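Local coordinates for O-methyltransferase (Bacillus halodurans, PDB 2GPY), which probably transfers methyl groups from S-adenosylmethionine to hydroxyl groups of a substrate not yet identified, at residues P36-L40 against L41-S45; E119-E122 against L123-L126; A18-Q21 against Y22-Q25. One frame throughout, in Å; residues are numbered along the deposited sequence.

Contact 1 (P36-L40 against L41-S45); sequences PIMDL and LGMES
The N-terminal end of helix 40-53 is capped here by Asp39, whose carboxylate takes the amide of Gly42 in the first turn. Gly42 N reaches Asp39 OD2 at 3.0 Å in a nearly straight bond (165°), coming from above the carboxylate plane. With chi1 at 71°, Asp39 CG sits between its own backbone N and carbonyl carbon, which turns the carboxylate back over the helix start. A water joins the cap, donating to Asp39 OD2 and accepting from Leu41 N at 3.1 Å, and a second amide of the first turn is thereby satisfied. Two bound metals lie near the Asp39 side chain without direct coordination by it, a magnesium ion at about 4 Å and a zinc ion at about 5 Å. Such an N-cap opens the helix that precedes the first strand, 57-61, of the Rossmann-like methyltransferase sheet. Regular helical bonding starts at once: Met43 N donates to Asp39 O at 2.9 Å, and Glu44 N to Leu40 O. On the buried side, the extended selenomethionine Met38 runs along the first turn, its CE 3.6 Å from Gly42 O and its SE against Met43 CA. Leu40 and Glu44 lie alongside each other, pointing the same way, with Leu40 CD2 3.7 Å from Glu44 CG, while the carboxylate of Glu44 forms a salt bridge with Arg71 of helix 67-75.

Contact 2 (E119-E122 against L123-L126); sequences EKLE and LYPL
Tyr124 folds its ring back along the end of helix 118-122, so that one edge meets a helix carbonyl and one face meets a leucine. At the edge, in the plane of the ring, Lys120 O lies 3.5 Å from Tyr124 CD1; over a face stands Leu121 CD2, 4.4 Å from the same Tyr124 CD1. With CG anti to its carbonyl carbon (chi1 -73°), the tyrosine directs its ring toward the helix, and Tyr124 CB rests against Leu121 O. The extended chain of Lys120 runs out beside the ring and brings its CE near the phenolic oxygen, but the polar partner of Tyr124 OH is Glu108 of strand 107-111, which fixes the far end of the ring. Leu123 turns another way, its CG lying 3.5 Å from Lys120 O and also near Glu119 O.

The backbone beside these side chains carries helix 118-122 into the loop before strand 127-133, a helix-to-strand connection of the Rossmann-like sheet. Leu123 N donates to Lys120 O at 3.2 Å and Tyr124 N to Leu121 O at 3.0 Å, both i to i+3 bonds. A water donates to both Leu121 O and Tyr124 O, so the Leu121 carbonyl accepts two bonds. Leu121 is the buried member of the group, its side chain packing on Val82 and Ile84 of strand 80-85 and on Leu59 of strand 57-61.

Contact 3 (A18-Q21 against Y22-Q25); sequences ARDQ and YIEQ
Charge pairing links Arg19, in the loop before helix 21-32, with Glu24 on the helix. Glu24 OE2 lies over one face of the Arg19 guanidinium, displaced from the centre of the group and 3.5 Å from Arg19 NH2. Because the oxygen sits above the guanidinium plane, the salt bridge is purely electrostatic; the planes of the two groups are inclined at 57°. The guanidinium N-H groups serve Pro17 O, through NH1, and the salt bridge from NH2 to Glu27, further along the helix. Bends at chi2 and chi3 curl the arginine chain so that its guanidinium comes round to the glutamate.

Among the hydrogen bonds, Glu24 OE2 also receives a weak one from Arg19 N at 3.3 Å. Another weak bond, from Tyr22 N to Asp20 OD1 at 3.3 Å, is nearly straight at 173°, and the other carboxylate oxygen, Asp20 OD2, meets Tyr22 CB at 3.4 Å. Glu24 N to Asp20 O (3.0 Å) and Gln25 N to Gln21 O (2.9 Å) begin the i to i+4 bonding of the helix.

Apolar contact comes from the stem of Arg19, which crosses Ile23 at about a right angle with Arg19 CG 3.7 Å from Ile23 CG2, and from Asp20 CB against Ile23 CG1. Cut back to an alanine, position 19 would probably leave Glu24 and Glu27 without their shared positive partner and lose the packing of CG on Ile23 CG2.

Beyond the segments, the Tyr22 ring meets that of His97, a zinc ligand. Asp20 thus stands as the N-cap of helix 21-32, through a weak side-chain bond.

Overall arrangement
Contacts 1 and 3 both open helices, 40-53 and 21-32, which follow each other in the chain, and each has an aspartate N-cap; contact 2 instead lies where helix 118-122 gives way to the loop before strand 127-133. Contacts 1 and 3 touch, Leu40 CD1 lying 3.4 Å from Arg19 NH2, with centres about 14 Å apart. Contact 2 lies on the opposite side of the chain's centre, its centre about 28 Å from that of contact 1. Contact 1 is partly buried and adds selenomethionine packing to its cap, and Arg200 of the second subunit covers part of it. The other two are surface contacts: contact 3 relies on charge, contact 2 on a tyrosine ring and backbone bonds.

Contact 1 (P36-L40 against L41-S45)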
ATOM      1  N   PRO B  36     -16.193  10.817  16.214  1.00 44.98           N
ATOM      2  CA  PRO B  36     -15.650  10.055  15.083  1.00 45.84           C
ATOM      3  C   PRO B  36     -14.225   9.571  15.315  1.00 45.51           C
ATOM      4  O   PRO B  36     -13.363  10.372  15.645  1.00 46.30           O
ATOM      5  CB  PRO B  36     -15.617  11.099  13.951  1.00 46.69           C
ATOM      6  CG  PRO B  36     -16.810  11.961  14.240  1.00 46.05           C
ATOM      7  CD  PRO B  36     -16.842  12.064  15.756  1.00 45.22           C
ATOM      8  N   ILE B  37     -14.002   8.272  15.178  1.00 45.40           N
ATOM      9  CA  ILE B  37     -12.677   7.684  15.357  1.00 45.43           C
ATOM     10  C   ILE B  37     -12.576   6.536  14.380  1.00 45.56           C
ATOM     11  O   ILE B  37     -13.572   5.848  14.147  1.00 45.59           O
ATOM     12  CB  ILE B  37     -12.466   7.177  16.822  1.00 46.03           C
ATOM     13  CG1 ILE B  37     -11.053   6.667  17.047  1.00 46.67           C
ATOM     14  CG2 ILE B  37     -13.481   6.103  17.210  1.00 46.07           C
ATOM     15  CD1 ILE B  37     -10.706   6.441  18.535  1.00 45.27           C
HETATM   16  N   MSE B  38     -11.400   6.351  13.780  1.00 44.86           N
HETATM   17  CA  MSE B  38     -11.187   5.191  12.927  1.00 45.38           C
HETATM   18  C   MSE B  38     -11.212   3.929  13.750  1.00 44.38           C
HETATM   19  O   MSE B  38     -10.630   3.862  14.840  1.00 44.67           O
HETATM   20  CB  MSE B  38      -9.844   5.283  12.175  1.00 45.00           C
HETATM   21  CG  MSE B  38      -9.817   4.414  10.966  1.00 45.43           C
HETATM   22 SE   MSE B  38      -8.179   4.776   9.982  1.00 49.41          SE
HETATM   23  CE  MSE B  38      -8.638   3.658   8.521  1.00 49.59           C
ATOM     24  N   ASP B  39     -11.901   2.920  13.227  1.00 44.05           N
ATOM     25  CA  ASP B  39     -11.997   1.638  13.890  1.00 42.82           C
ATOM     26  C   ASP B  39     -10.614   1.037  14.024  1.00 42.64           C
ATOM     27  O   ASP B  39      -9.720   1.312  13.216  1.00 41.75           O
ATOM     28  CB  ASP B  39     -12.914   0.690  13.121  1.00 42.96           C
ATOM     29  CG  ASP B  39     -12.303   0.203  11.828  1.00 42.83           C
ATOM     30  OD1 ASP B  39     -12.295   0.966  10.829  1.00 44.26           O
ATOM     31  OD2 ASP B  39     -11.841  -0.965  11.810  1.00 42.39           O
ATOM     32  N   LEU B  40     -10.440   0.219  15.052  1.00 41.77           N
ATOM     33  CA  LEU B  40      -9.110  -0.241  15.414  1.00 41.67           C
ATOM     34  C   LEU B  40      -8.407  -1.084  14.335  1.00 41.13           C
ATOM     35  O   LEU B  40      -7.213  -0.892  14.078  1.00 40.03           O
ATOM     36  CB  LEU B  40      -9.204  -1.032  16.717  1.00 41.90           C
ATOM     37  CG  LEU B  40      -7.951  -1.267  17.551  1.00 44.58           C
ATOM     38  CD1 LEU B  40      -8.360  -1.798  18.931  1.00 48.56           C
ATOM     39  CD2 LEU B  40      -7.037  -2.232  16.890  1.00 50.05           C
ATOM     40  N   LEU B  41      -9.115  -2.057  13.762  1.00 40.32           N
ATOM     41  CA  LEU B  41      -8.519  -2.860  12.688  1.00 41.01           C
ATOM     42  C   LEU B  41      -8.155  -2.092  11.443  1.00 40.82           C
ATOM     43  O   LEU B  41      -7.091  -2.331  10.890  1.00 42.16           O
ATOM     44  CB  LEU B  41      -9.337  -4.106  12.356  1.00 42.10           C
ATOM     45  CG  LEU B  41      -8.418  -5.314  12.645  1.00 44.61           C
ATOM     46  CD1 LEU B  41      -8.706  -5.951  13.961  1.00 47.61           C
ATOM     47  CD2 LEU B  41      -8.524  -6.339  11.550  1.00 47.84           C
ATOM     48  N   GLY B  42      -9.008  -1.167  11.009  1.00 40.11           N
ATOM     49  CA  GLY B  42      -8.665  -0.260   9.902  1.00 40.11           C
ATOM     50  C   GLY B  42      -7.445   0.597  10.223  1.00 41.12           C
ATOM     51  O   GLY B  42      -6.599   0.864   9.353  1.00 40.61           O
HETATM   52  N   MSE B  43      -7.376   1.065  11.468  1.00 40.07           N
HETATM   53  CA  MSE B  43      -6.291   1.956  11.873  1.00 39.88           C
HETATM   54  C   MSE B  43      -4.971   1.193  11.819  1.00 39.20           C
HETATM   55  O   MSE B  43      -3.968   1.710  11.331  1.00 37.92           O
HETATM   56  CB  MSE B  43      -6.542   2.535  13.290  1.00 40.01           C
HETATM   57  CG  MSE B  43      -5.295   3.253  13.819  1.00 42.60           C
HETATM   58 SE   MSE B  43      -4.989   4.879  12.768  1.00 58.52          SE
HETATM   59  CE  MSE B  43      -5.947   5.613  13.430  1.00 20.82           C
ATOM     60  N   GLU B  44      -4.952  -0.027  12.352  1.00 39.07           N
ATOM     61  CA  GLU B  44      -3.705  -0.794  12.375  1.00 40.93           C
ATOM     62  C   GLU B  44      -3.224  -1.070  10.947  1.00 40.73           C
ATOM     63  O   GLU B  44      -2.025  -0.985  10.644  1.00 39.25           O
ATOM     64  CB  GLU B  44      -3.876  -2.098  13.154  1.00 41.07           C
ATOM     65  CG  GLU B  44      -4.118  -1.863  14.658  1.00 45.31           C
ATOM     66  CD  GLU B  44      -2.895  -1.268  15.393  1.00 48.82           C
ATOM     67  OE1 GLU B  44      -1.748  -1.469  14.943  1.00 49.30           O
ATOM     68  OE2 GLU B  44      -3.094  -0.603  16.430  1.00 50.87           O
ATOM     69  N   SER B  45      -4.169  -1.425  10.084  1.00 40.61           N
ATOM     70  CA  SER B  45      -3.840  -1.645   8.668  1.00 40.62           C
ATOM     71  C   SER B  45      -3.357  -0.395   7.990  1.00 40.47           C
ATOM     72  O   SER B  45      -2.350  -0.439   7.258  1.00 40.51           O
ATOM     73  CB  SER B  45      -5.034  -2.240   7.919  1.00 41.77           C
ATOM     74  OG  SER B  45      -5.144  -3.590   8.290  1.00 43.02           O
TER
HETATM   75  O   HOH W   1     -12.191  -2.515  14.084  1.00 43.20           O

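Contact 2 (E119-E122 against L123-L126)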
ATOM      1  N   GLU B 119      -6.055  28.525   0.410  1.00 48.32           N
ATOM      2  CA  GLU B 119      -4.997  29.479   0.069  1.00 48.69           C
ATOM      3  C   GLU B 119      -3.847  29.464   1.083  1.00 48.40           C
ATOM      4  O   GLU B 119      -2.689  29.673   0.717  1.00 48.29           O
ATOM      5  CB  GLU B 119      -5.566  30.898  -0.099  1.00 49.23           C
ATOM      6  CG  GLU B 119      -6.939  30.974  -0.783  1.00 50.92           C
ATOM      7  CD  GLU B 119      -6.865  31.086  -2.302  1.00 53.65           C
ATOM      8  OE1 GLU B 119      -6.272  30.196  -2.965  1.00 55.06           O
ATOM      9  OE2 GLU B 119      -7.418  32.075  -2.837  1.00 55.34           O
ATOM     10  N   LYS B 120      -4.174  29.200   2.348  1.00 48.21           N
ATOM     11  CA  LYS B 120      -3.187  29.047   3.413  1.00 48.61           C
ATOM     12  C   LYS B 120      -2.355  27.786   3.166  1.00 48.64           C
ATOM     13  O   LYS B 120      -1.126  27.777   3.274  1.00 48.47           O
ATOM     14  CB  LYS B 120      -3.913  28.904   4.756  1.00 48.74           C
ATOM     15  CG  LYS B 120      -3.017  28.887   5.978  1.00 50.64           C
ATOM     16  CD  LYS B 120      -3.822  28.517   7.214  1.00 52.72           C
ATOM     17  CE  LYS B 120      -2.963  28.498   8.470  1.00 55.00           C
ATOM     18  NZ  LYS B 120      -2.898  29.860   9.098  1.00 56.38           N
ATOM     19  N   LEU B 121      -3.043  26.710   2.828  1.00 48.20           N
ATOM     20  CA  LEU B 121      -2.369  25.435   2.664  1.00 48.34           C
ATOM     21  C   LEU B 121      -1.543  25.327   1.392  1.00 48.53           C
ATOM     22  O   LEU B 121      -0.553  24.599   1.363  1.00 48.72           O
ATOM     23  CB  LEU B 121      -3.364  24.295   2.857  1.00 48.12           C
ATOM     24  CG  LEU B 121      -3.329  24.124   4.386  1.00 48.38           C
ATOM     25  CD1 LEU B 121      -4.660  24.361   5.097  1.00 49.07           C
ATOM     26  CD2 LEU B 121      -2.657  22.821   4.766  1.00 44.21           C
ATOM     27  N   GLU B 122      -1.929  26.067   0.359  1.00 49.00           N
ATOM     28  CA  GLU B 122      -1.136  26.150  -0.861  1.00 49.71           C
ATOM     29  C   GLU B 122       0.288  26.593  -0.566  1.00 49.66           C
ATOM     30  O   GLU B 122       1.211  26.228  -1.293  1.00 50.53           O
ATOM     31  CB  GLU B 122      -1.783  27.109  -1.862  1.00 49.73           C
ATOM     32  CG  GLU B 122      -2.788  26.450  -2.791  1.00 51.31           C
ATOM     33  CD  GLU B 122      -3.940  27.370  -3.164  1.00 54.49           C
ATOM     34  OE1 GLU B 122      -3.694  28.564  -3.431  1.00 54.77           O
ATOM     35  OE2 GLU B 122      -5.097  26.894  -3.190  1.00 55.82           O
ATOM     36  N   LEU B 123       0.458  27.372   0.500  1.00 49.62           N
ATOM     37  CA  LEU B 123       1.767  27.911   0.888  1.00 49.35           C
ATOM     38  C   LEU B 123       2.726  26.812   1.352  1.00 48.71           C
ATOM     39  O   LEU B 123       3.938  26.950   1.206  1.00 48.33           O
ATOM     40  CB  LEU B 123       1.632  28.995   1.982  1.00 49.49           C
ATOM     41  CG  LEU B 123       0.847  30.312   1.779  1.00 50.30           C
ATOM     42  CD1 LEU B 123       1.061  31.274   2.960  1.00 48.43           C
ATOM     43  CD2 LEU B 123       1.182  31.018   0.467  1.00 49.97           C
ATOM     44  N   TYR B 124       2.178  25.718   1.893  1.00 47.56           N
ATOM     45  CA  TYR B 124       2.983  24.628   2.427  1.00 46.86           C
ATOM     46  C   TYR B 124       3.608  23.800   1.305  1.00 46.39           C
ATOM     47  O   TYR B 124       3.079  23.752   0.197  1.00 45.83           O
ATOM     48  CB  TYR B 124       2.117  23.689   3.291  1.00 46.54           C
ATOM     49  CG  TYR B 124       1.701  24.221   4.658  1.00 46.98           C
ATOM     50  CD1 TYR B 124       0.946  25.390   4.776  1.00 47.84           C
ATOM     51  CD2 TYR B 124       2.020  23.521   5.829  1.00 46.81           C
ATOM     52  CE1 TYR B 124       0.550  25.874   6.026  1.00 47.11           C
ATOM     53  CE2 TYR B 124       1.623  23.993   7.087  1.00 45.94           C
ATOM     54  CZ  TYR B 124       0.889  25.160   7.175  1.00 47.04           C
ATOM     55  OH  TYR B 124       0.497  25.639   8.400  1.00 47.33           O
ATOM     56  N   PRO B 125       4.717  23.104   1.605  1.00 46.33           N
ATOM     57  CA  PRO B 125       5.280  22.200   0.605  1.00 45.95           C
ATOM     58  C   PRO B 125       4.278  21.086   0.322  1.00 44.99           C
ATOM     59  O   PRO B 125       3.401  20.823   1.154  1.00 45.05           O
ATOM     60  CB  PRO B 125       6.524  21.624   1.297  1.00 46.46           C
ATOM     61  CG  PRO B 125       6.789  22.507   2.466  1.00 46.26           C
ATOM     62  CD  PRO B 125       5.483  23.100   2.864  1.00 46.42           C
ATOM     63  N   LEU B 126       4.398  20.448  -0.836  1.00 43.85           N
ATOM     64  CA  LEU B 126       3.483  19.366  -1.212  1.00 41.83           C
ATOM     65  C   LEU B 126       3.515  18.239  -0.175  1.00 41.00           C
ATOM     66  O   LEU B 126       4.533  17.988   0.464  1.00 40.22           O
ATOM     67  CB  LEU B 126       3.822  18.819  -2.608  1.00 42.61           C
ATOM     68  CG  LEU B 126       3.639  19.717  -3.839  1.00 41.91           C
ATOM     69  CD1 LEU B 126       4.157  19.019  -5.079  1.00 42.21           C
ATOM     70  CD2 LEU B 126       2.176  20.152  -4.029  1.00 42.65           C
TER
HETATM   71  O   HOH W   2       0.549  22.472  -0.358  1.00 50.40           O

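Contact 3 (A18-Q21 against Y22-Q25)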
ATOM      1  N   ALA B  18      -1.539  -4.022  22.036  1.00 52.74           N
ATOM      2  CA  ALA B  18      -1.908  -2.967  22.996  1.00 51.53           C
ATOM      3  C   ALA B  18      -1.299  -1.604  22.648  1.00 50.37           C
ATOM      4  O   ALA B  18      -0.156  -1.504  22.177  1.00 49.82           O
ATOM      5  CB  ALA B  18      -1.534  -3.367  24.422  1.00 52.14           C
ATOM      6  N   ARG B  19      -2.088  -0.557  22.855  1.00 49.01           N
ATOM      7  CA  ARG B  19      -1.616   0.798  22.633  1.00 47.73           C
ATOM      8  C   ARG B  19      -1.118   1.326  23.989  1.00 46.94           C
ATOM      9  O   ARG B  19      -1.348   0.698  25.020  1.00 46.43           O
ATOM     10  CB  ARG B  19      -2.740   1.676  22.054  1.00 47.56           C
ATOM     11  CG  ARG B  19      -3.031   1.542  20.522  1.00 45.37           C
ATOM     12  CD  ARG B  19      -3.794   0.271  20.160  1.00 42.51           C
ATOM     13  NE  ARG B  19      -5.118   0.213  20.786  1.00 40.42           N
ATOM     14  CZ  ARG B  19      -5.684  -0.888  21.277  1.00 42.05           C
ATOM     15  NH1 ARG B  19      -5.047  -2.057  21.232  1.00 40.75           N
ATOM     16  NH2 ARG B  19      -6.888  -0.820  21.833  1.00 41.09           N
ATOM     17  N   ASP B  20      -0.408   2.447  23.980  1.00 46.64           N
ATOM     18  CA  ASP B  20      -0.106   3.189  25.211  1.00 46.76           C
ATOM     19  C   ASP B  20      -1.419   3.426  25.968  1.00 45.58           C
ATOM     20  O   ASP B  20      -2.454   3.698  25.348  1.00 45.31           O
ATOM     21  CB  ASP B  20       0.597   4.510  24.843  1.00 47.63           C
ATOM     22  CG  ASP B  20       0.583   5.560  25.973  1.00 50.58           C
ATOM     23  OD1 ASP B  20       0.566   5.220  27.179  1.00 55.48           O
ATOM     24  OD2 ASP B  20       0.604   6.761  25.632  1.00 55.30           O
ATOM     25  N   GLN B  21      -1.395   3.308  27.297  1.00 44.14           N
ATOM     26  CA  GLN B  21      -2.633   3.475  28.075  1.00 43.20           C
ATOM     27  C   GLN B  21      -3.379   4.778  27.701  1.00 42.04           C
ATOM     28  O   GLN B  21      -4.631   4.835  27.705  1.00 40.97           O
ATOM     29  CB  GLN B  21      -2.365   3.357  29.596  1.00 43.65           C
ATOM     30  CG  GLN B  21      -2.045   4.668  30.334  1.00 45.64           C
ATOM     31  CD  GLN B  21      -1.695   4.500  31.837  1.00 44.96           C
ATOM     32  OE1 GLN B  21      -2.503   3.997  32.620  1.00 50.24           O
ATOM     33  NE2 GLN B  21      -0.501   4.965  32.239  1.00 43.21           N
ATOM     34  N   TYR B  22      -2.622   5.823  27.375  1.00 40.30           N
ATOM     35  CA  TYR B  22      -3.237   7.139  27.077  1.00 39.41           C
ATOM     36  C   TYR B  22      -4.070   7.081  25.803  1.00 39.13           C
ATOM     37  O   TYR B  22      -5.132   7.705  25.732  1.00 38.97           O
ATOM     38  CB  TYR B  22      -2.186   8.237  26.939  1.00 37.50           C
ATOM     39  CG  TYR B  22      -2.752   9.655  26.924  1.00 37.06           C
ATOM     40  CD1 TYR B  22      -2.948  10.362  28.118  1.00 37.19           C
ATOM     41  CD2 TYR B  22      -3.062  10.297  25.720  1.00 36.58           C
ATOM     42  CE1 TYR B  22      -3.456  11.673  28.120  1.00 37.97           C
ATOM     43  CE2 TYR B  22      -3.546  11.608  25.703  1.00 36.28           C
ATOM     44  CZ  TYR B  22      -3.757  12.280  26.912  1.00 37.14           C
ATOM     45  OH  TYR B  22      -4.233  13.562  26.945  1.00 36.35           O
ATOM     46  N   ILE B  23      -3.542   6.368  24.804  1.00 40.14           N
ATOM     47  CA  ILE B  23      -4.208   6.083  23.513  1.00 40.23           C
ATOM     48  C   ILE B  23      -5.456   5.226  23.736  1.00 40.94           C
ATOM     49  O   ILE B  23      -6.515   5.533  23.201  1.00 40.17           O
ATOM     50  CB  ILE B  23      -3.230   5.376  22.570  1.00 40.94           C
ATOM     51  CG1 ILE B  23      -1.911   6.165  22.496  1.00 43.18           C
ATOM     52  CG2 ILE B  23      -3.828   5.148  21.142  1.00 39.19           C
ATOM     53  CD1 ILE B  23      -1.948   7.308  21.564  1.00 41.20           C
ATOM     54  N   GLU B  24      -5.334   4.177  24.560  1.00 40.30           N
ATOM     55  CA  GLU B  24      -6.483   3.350  24.911  1.00 41.30           C
ATOM     56  C   GLU B  24      -7.586   4.161  25.589  1.00 41.04           C
ATOM     57  O   GLU B  24      -8.769   3.914  25.355  1.00 41.38           O
ATOM     58  CB  GLU B  24      -6.065   2.148  25.772  1.00 41.28           C
ATOM     59  CG  GLU B  24      -5.077   1.266  25.021  1.00 44.13           C
ATOM     60  CD  GLU B  24      -5.034  -0.167  25.493  1.00 47.04           C
ATOM     61  OE1 GLU B  24      -5.168  -0.415  26.697  1.00 47.36           O
ATOM     62  OE2 GLU B  24      -4.837  -1.050  24.635  1.00 51.35           O
ATOM     63  N   GLN B  25      -7.187   5.128  26.420  1.00 41.13           N
ATOM     64  CA  GLN B  25      -8.109   6.024  27.085  1.00 41.38           C
ATOM     65  C   GLN B  25      -8.790   6.960  26.085  1.00 40.89           C
ATOM     66  O   GLN B  25      -9.969   7.300  26.254  1.00 40.01           O
ATOM     67  CB  GLN B  25      -7.378   6.830  28.168  1.00 42.29           C
ATOM     68  CG  GLN B  25      -8.263   7.767  29.023  1.00 45.97           C
ATOM     69  CD  GLN B  25      -9.220   7.034  29.979  1.00 50.68           C
ATOM     70  OE1 GLN B  25      -8.999   5.880  30.358  1.00 52.74           O
ATOM     71  NE2 GLN B  25     -10.286   7.724  30.385  1.00 53.96           N
TER